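Long-range contacts in periplasmic beta-glucosidase (Pseudomonas aeruginosa, PDB 6R5T), which probably hydrolyses terminal, non-reducing beta-D-glucosyl residues of glycosides with release of beta-D-glucose, as a periplasmic member of glycoside hydrolase family 3: residues A[142-148]-A[563-567]; A[608-612]-A[720-724]. The protein carries 1 engineered substitution. All coordinates share one frame; numbering follows the deposited sequence.

In the fold
Following the chain from its N terminus, residues 142-148 lie within the barrel domain, between strands 121-122 and 172-178, and run into the start of helix 146-161. Contact 1 closes when residues 563-567 return after the mixed six-stranded sheet, joining the barrel domain to the loop that follows helix 545-553. The same loop then supplies residues 608-612, which meet residues 720-724, between strands 712-719 and 725-732 of the fibronectin type III-like domain, in contact 2. The loops neither nest nor cross: contact 1 closes before contact 2 opens. Probable backbone hydrogen bonds from Leu563 to Gly611 and Tyr612 link the two contacts within that long loop.

Contact 1 (A[142-148]-A[563-567]); sequences FGEDTYL and LTMSF
Glu144 reaches across to Ser566 with both carboxylate oxygens, a bidentate pair of hydrogen bonds joining the TIM-barrel domain to the C-terminal domain of a family 3 glycosidase. Its CG lies between the backbone N and the carbonyl carbon (chi1 73°), and the chain then runs extended, delivering the carboxylate to the opposite backbone. Ser566 N gives a nearly straight bond (178°) to Glu144 OE1 at 2.8 Å, approaching from above the carboxylate plane. Ser566 OG instead meets the syn lone pair of Glu144 OE2 at 2.7 Å. Because Tyr578 N also donates to OE2, this buried carboxylate has three donors, which should help to stabilise its negative charge.

The backbone continues the join, as Glu144 N donates to Thr564 O at 3.0 Å. Gly143 CA also approaches Thr564 O, in a CA-H...O contact of 3.4 Å; the lack of a side chain, with backbone angles that suit a glycine, leaves room for that oxygen.

Asp145 is the N-cap of helix 146-161: its OD2 accepts from Leu148 N, while OD1 accepts from Tyr578 OH. The first turn of that helix places Leu148 against Thr564, the two side chains crossing at about a right angle, with Leu148 CD2 tight against Thr564 CG2 at 3.4 Å. Thr564 thus divides its branches between apolar and polar neighbours. While the methyl faces the leucine, Thr564 OG1 donates to Phe142 O over 2.8 Å, standing 52° out of the carbonyl plane.

Contact 2 (A[608-612]-A[720-724]); sequences YPFGY and LDSAQ
Gly611 O and Leu720 O, two acceptors, face each other at only 3.1 Å across the junction between the C-terminal domain and the fibronectin type III-like domain. Each has a donor from outside the pair: Gln656 NE2 bonds to Gly611 O and Lys562 NZ to Leu720 O, which probably eases their repulsion. Gly611 has positive phi in a type II beta turn from Pro609 to Tyr612, and its lack of a side chain lets the backbones close to 4.3 Å between Gly611 CA and Asp721 CA. Separately, Asp721 CB touches Gly611 O at 3.2 Å.

The turn also presents Phe610 O to Ser722, which holds it twice. Ser722 N donates in the carbonyl plane at 3.1 Å, and Ser722 OG, set between its own backbone N and carbonyl carbon (chi1 69°), donates to Phe610 O at 2.7 Å, tilted 19° from that plane. Ser722 CB lies at the edge of the Phe610 ring, which stacks on Tyr578. Nearby, Pro609 CG rests 4.0 Å from Ala723 CB.

Asp721 OD1 accepts from Ala723 N through its anti lone pair, forming an Asx turn. Its OD2 accepts from Gln724 NE2 and lies at the Tyr612 ring edge, ring and carboxylate planes 45° apart. Within these segments, therefore, the carboxylate bonds inside its own loop, and both hydrogen bonds across the contact run from Ser722 to Phe610 O.

Contact 1 (A[142-148]-A[563-567])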
loop_
_atom_site.group_PDB
_atom_site.type_symbol
_atom_site.label_atom_id
_atom_site.label_comp_id
_atom_site.label_asym_id
_atom_site.label_seq_id
_atom_site.Cartn_x
_atom_site.Cartn_y
_atom_site.Cartn_z
ATOM N N PHE A 142 6.854 10.666 14.598
ATOM C CA PHE A 142 7.749 11.767 14.214
ATOM C C PHE A 142 7.900 11.857 12.701
ATOM O O PHE A 142 8.762 12.592 12.243
ATOM C CB PHE A 142 9.091 11.609 14.900
ATOM C CG PHE A 142 9.075 11.706 16.397
ATOM C CD1 PHE A 142 8.502 12.791 17.037
ATOM C CD2 PHE A 142 9.697 10.741 17.159
ATOM C CE1 PHE A 142 8.577 12.929 18.423
ATOM C CE2 PHE A 142 9.723 10.855 18.549
ATOM C CZ PHE A 142 9.194 11.962 19.167
ATOM N N GLY A 143 7.042 11.152 11.948
ATOM C CA GLY A 143 7.009 11.230 10.480
ATOM C C GLY A 143 7.680 10.029 9.847
ATOM O O GLY A 143 7.607 8.924 10.405
ATOM N N GLU A 144 8.199 10.233 8.645
ATOM C CA GLU A 144 8.524 9.109 7.764
ATOM C C GLU A 144 10.008 8.758 7.803
ATOM O O GLU A 144 10.356 7.780 7.157
ATOM C CB GLU A 144 8.114 9.424 6.324
ATOM C CG GLU A 144 8.962 10.439 5.560
ATOM C CD GLU A 144 8.275 10.992 4.304
ATOM O OE1 GLU A 144 7.002 11.036 4.236
ATOM O OE2 GLU A 144 8.993 11.483 3.388
ATOM N N ASP A 145 10.837 9.545 8.465
ATOM C CA ASP A 145 12.290 9.307 8.318
ATOM C C ASP A 145 12.908 8.491 9.450
ATOM O O ASP A 145 12.750 8.831 10.628
ATOM C CB ASP A 145 13.055 10.614 8.207
ATOM C CG ASP A 145 14.522 10.327 7.930
ATOM O OD1 ASP A 145 14.842 9.713 6.868
ATOM O OD2 ASP A 145 15.319 10.746 8.785
ATOM N N THR A 146 13.692 7.513 9.054
ATOM C CA THR A 146 14.310 6.581 10.041
ATOM C C THR A 146 15.363 7.328 10.864
ATOM O O THR A 146 15.434 7.136 12.072
ATOM C CB THR A 146 14.896 5.393 9.308
ATOM O OG1 THR A 146 13.868 4.766 8.547
ATOM C CG2 THR A 146 15.532 4.442 10.272
ATOM N N TYR A 147 16.229 8.114 10.224
ATOM C CA TYR A 147 17.282 8.874 10.920
ATOM C C TYR A 147 16.682 9.792 11.979
ATOM O O TYR A 147 17.095 9.788 13.187
ATOM C CB TYR A 147 18.208 9.556 9.922
ATOM C CG TYR A 147 19.334 10.324 10.529
ATOM C CD1 TYR A 147 19.177 11.634 10.896
ATOM C CD2 TYR A 147 20.559 9.724 10.702
ATOM C CE1 TYR A 147 20.200 12.343 11.528
ATOM C CE2 TYR A 147 21.604 10.431 11.274
ATOM C CZ TYR A 147 21.430 11.719 11.693
ATOM O OH TYR A 147 22.592 12.288 12.173
ATOM N N LEU A 148 15.760 10.644 11.573
ATOM C CA LEU A 148 15.211 11.651 12.463
ATOM C C LEU A 148 14.423 10.923 13.577
ATOM O O LEU A 148 14.581 11.315 14.747
ATOM C CB LEU A 148 14.321 12.597 11.669
ATOM C CG LEU A 148 13.665 13.671 12.509
ATOM C CD1 LEU A 148 14.715 14.526 13.232
ATOM C CD2 LEU A 148 12.813 14.543 11.619
ATOM N N LEU A 563 8.463 20.144 7.389
ATOM C CA LEU A 563 7.744 18.855 7.348
ATOM C C LEU A 563 8.683 17.707 7.635
ATOM O O LEU A 563 9.789 17.681 7.070
ATOM C CB LEU A 563 7.049 18.644 6.016
ATOM C CG LEU A 563 6.052 19.727 5.645
ATOM C CD1 LEU A 563 5.464 19.394 4.297
ATOM C CD2 LEU A 563 4.952 19.896 6.708
ATOM N N THR A 564 8.203 16.710 8.383
ATOM C CA THR A 564 8.956 15.432 8.523
ATOM C C THR A 564 8.197 14.276 7.870
ATOM O O THR A 564 8.555 13.112 8.088
ATOM C CB THR A 564 9.227 15.103 9.992
ATOM O OG1 THR A 564 7.999 14.828 10.682
ATOM C CG2 THR A 564 10.001 16.234 10.661
ATOM N N MET A 565 7.117 14.594 7.177
ATOM C CA MET A 565 6.368 13.585 6.384
ATOM C C MET A 565 5.920 14.300 5.119
ATOM O O MET A 565 5.493 15.476 5.174
ATOM C CB MET A 565 5.201 13.075 7.211
ATOM C CG MET A 565 4.537 11.842 6.650
ATOM S SD MET A 565 3.461 11.111 7.919
ATOM C CE MET A 565 2.734 9.811 6.931
ATOM N N SER A 566 6.052 13.622 4.007
ATOM C CA SER A 566 5.700 14.128 2.654
ATOM C C SER A 566 4.184 14.333 2.593
ATOM O O SER A 566 3.444 13.502 3.137
ATOM C CB SER A 566 6.161 13.103 1.664
ATOM O OG SER A 566 7.577 13.047 1.645
ATOM N N PHE A 567 3.703 15.408 1.957
ATOM C CA PHE A 567 2.256 15.658 1.816
ATOM C C PHE A 567 1.839 15.220 0.424
ATOM O O PHE A 567 2.276 15.835 -0.560
ATOM C CB PHE A 567 1.913 17.122 2.053
ATOM C CG PHE A 567 1.734 17.496 3.502
ATOM C CD1 PHE A 567 2.537 16.998 4.506
ATOM C CD2 PHE A 567 0.755 18.406 3.866
ATOM C CE1 PHE A 567 2.357 17.345 5.840
ATOM C CE2 PHE A 567 0.623 18.795 5.192
ATOM C CZ PHE A 567 1.386 18.254 6.190
#

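Contact 2 (A[608-612]-A[720-724])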
loop_
_atom_site.group_PDB
_atom_site.type_symbol
_atom_site.label_atom_id
_atom_site.label_comp_id
_atom_site.label_asym_id
_atom_site.label_seq_id
_atom_site.Cartn_x
_atom_site.Cartn_y
_atom_site.Cartn_z
ATOM N N TYR A 608 4.074 18.854 -1.068
ATOM C CA TYR A 608 5.132 19.473 -0.228
ATOM C C TYR A 608 6.058 18.334 0.162
ATOM O O TYR A 608 5.594 17.359 0.751
ATOM C CB TYR A 608 4.568 20.156 1.008
ATOM C CG TYR A 608 3.487 21.174 0.768
ATOM C CD1 TYR A 608 3.750 22.385 0.154
ATOM C CD2 TYR A 608 2.205 20.950 1.218
ATOM C CE1 TYR A 608 2.748 23.332 -0.017
ATOM C CE2 TYR A 608 1.197 21.880 1.051
ATOM C CZ TYR A 608 1.470 23.088 0.432
ATOM O OH TYR A 608 0.473 24.032 0.285
ATOM N N PRO A 609 7.346 18.431 -0.148
ATOM C CA PRO A 609 8.263 17.317 0.147
ATOM C C PRO A 609 8.756 17.342 1.598
ATOM O O PRO A 609 8.632 18.281 2.321
ATOM C CB PRO A 609 9.427 17.599 -0.777
ATOM C CG PRO A 609 9.439 19.100 -0.826
ATOM C CD PRO A 609 7.993 19.546 -0.832
ATOM N N PHE A 610 9.310 16.217 1.996
ATOM C CA PHE A 610 10.025 16.087 3.275
ATOM C C PHE A 610 11.032 17.215 3.426
ATOM O O PHE A 610 11.769 17.537 2.469
ATOM C CB PHE A 610 10.753 14.757 3.288
ATOM C CG PHE A 610 11.486 14.497 4.567
ATOM C CD1 PHE A 610 10.850 13.951 5.686
ATOM C CD2 PHE A 610 12.848 14.762 4.655
ATOM C CE1 PHE A 610 11.583 13.660 6.831
ATOM C CE2 PHE A 610 13.568 14.464 5.799
ATOM C CZ PHE A 610 12.939 13.940 6.886
ATOM N N GLY A 611 11.022 17.856 4.573
ATOM C CA GLY A 611 11.954 18.947 4.895
ATOM C C GLY A 611 11.487 20.303 4.389
ATOM O O GLY A 611 12.242 21.279 4.604
ATOM N N TYR A 612 10.283 20.414 3.823
ATOM C CA TYR A 612 9.765 21.691 3.271
ATOM C C TYR A 612 9.268 22.593 4.396
ATOM O O TYR A 612 8.560 22.152 5.321
ATOM C CB TYR A 612 8.642 21.430 2.278
ATOM C CG TYR A 612 8.070 22.654 1.650
ATOM C CD1 TYR A 612 8.718 23.342 0.658
ATOM C CD2 TYR A 612 6.864 23.125 2.101
ATOM C CE1 TYR A 612 8.137 24.472 0.092
ATOM C CE2 TYR A 612 6.281 24.262 1.573
ATOM C CZ TYR A 612 6.899 24.914 0.559
ATOM O OH TYR A 612 6.262 26.036 0.077
ATOM N N LEU A 720 17.913 23.057 1.903
ATOM C CA LEU A 720 16.900 23.450 2.920
ATOM C C LEU A 720 15.589 22.667 2.791
ATOM O O LEU A 720 14.669 22.913 3.583
ATOM C CB LEU A 720 16.675 24.958 2.788
ATOM C CG LEU A 720 17.927 25.799 2.934
ATOM C CD1 LEU A 720 17.561 27.272 2.891
ATOM C CD2 LEU A 720 18.693 25.509 4.226
ATOM N N ASP A 721 15.527 21.708 1.869
ATOM C CA ASP A 721 14.502 20.648 1.878
ATOM C C ASP A 721 15.033 19.503 1.013
ATOM O O ASP A 721 16.055 19.634 0.351
ATOM C CB ASP A 721 13.100 21.160 1.512
ATOM C CG ASP A 721 12.939 21.703 0.134
ATOM O OD1 ASP A 721 13.342 21.011 -0.794
ATOM O OD2 ASP A 721 12.418 22.818 -0.004
ATOM N N SER A 722 14.326 18.396 0.974
ATOM C CA SER A 722 14.752 17.195 0.235
ATOM C C SER A 722 14.669 17.380 -1.279
ATOM O O SER A 722 15.298 16.561 -1.999
ATOM C CB SER A 722 13.997 16.000 0.707
ATOM O OG SER A 722 12.631 16.049 0.340
ATOM N N ALA A 723 13.915 18.354 -1.765
ATOM C CA ALA A 723 13.763 18.622 -3.213
ATOM C C ALA A 723 14.731 19.678 -3.747
ATOM O O ALA A 723 14.830 19.772 -4.989
ATOM C CB ALA A 723 12.361 19.065 -3.484
ATOM N N GLN A 724 15.293 20.526 -2.907
ATOM C CA GLN A 724 16.093 21.719 -3.328
ATOM C C GLN A 724 17.517 21.524 -2.818
ATOM O O GLN A 724 17.927 22.167 -1.857
ATOM C CB GLN A 724 15.488 23.022 -2.818
ATOM C CG GLN A 724 14.071 23.224 -3.339
ATOM C CD GLN A 724 13.578 24.614 -3.026
ATOM O OE1 GLN A 724 13.811 25.555 -3.796
ATOM N NE2 GLN A 724 12.953 24.773 -1.859
#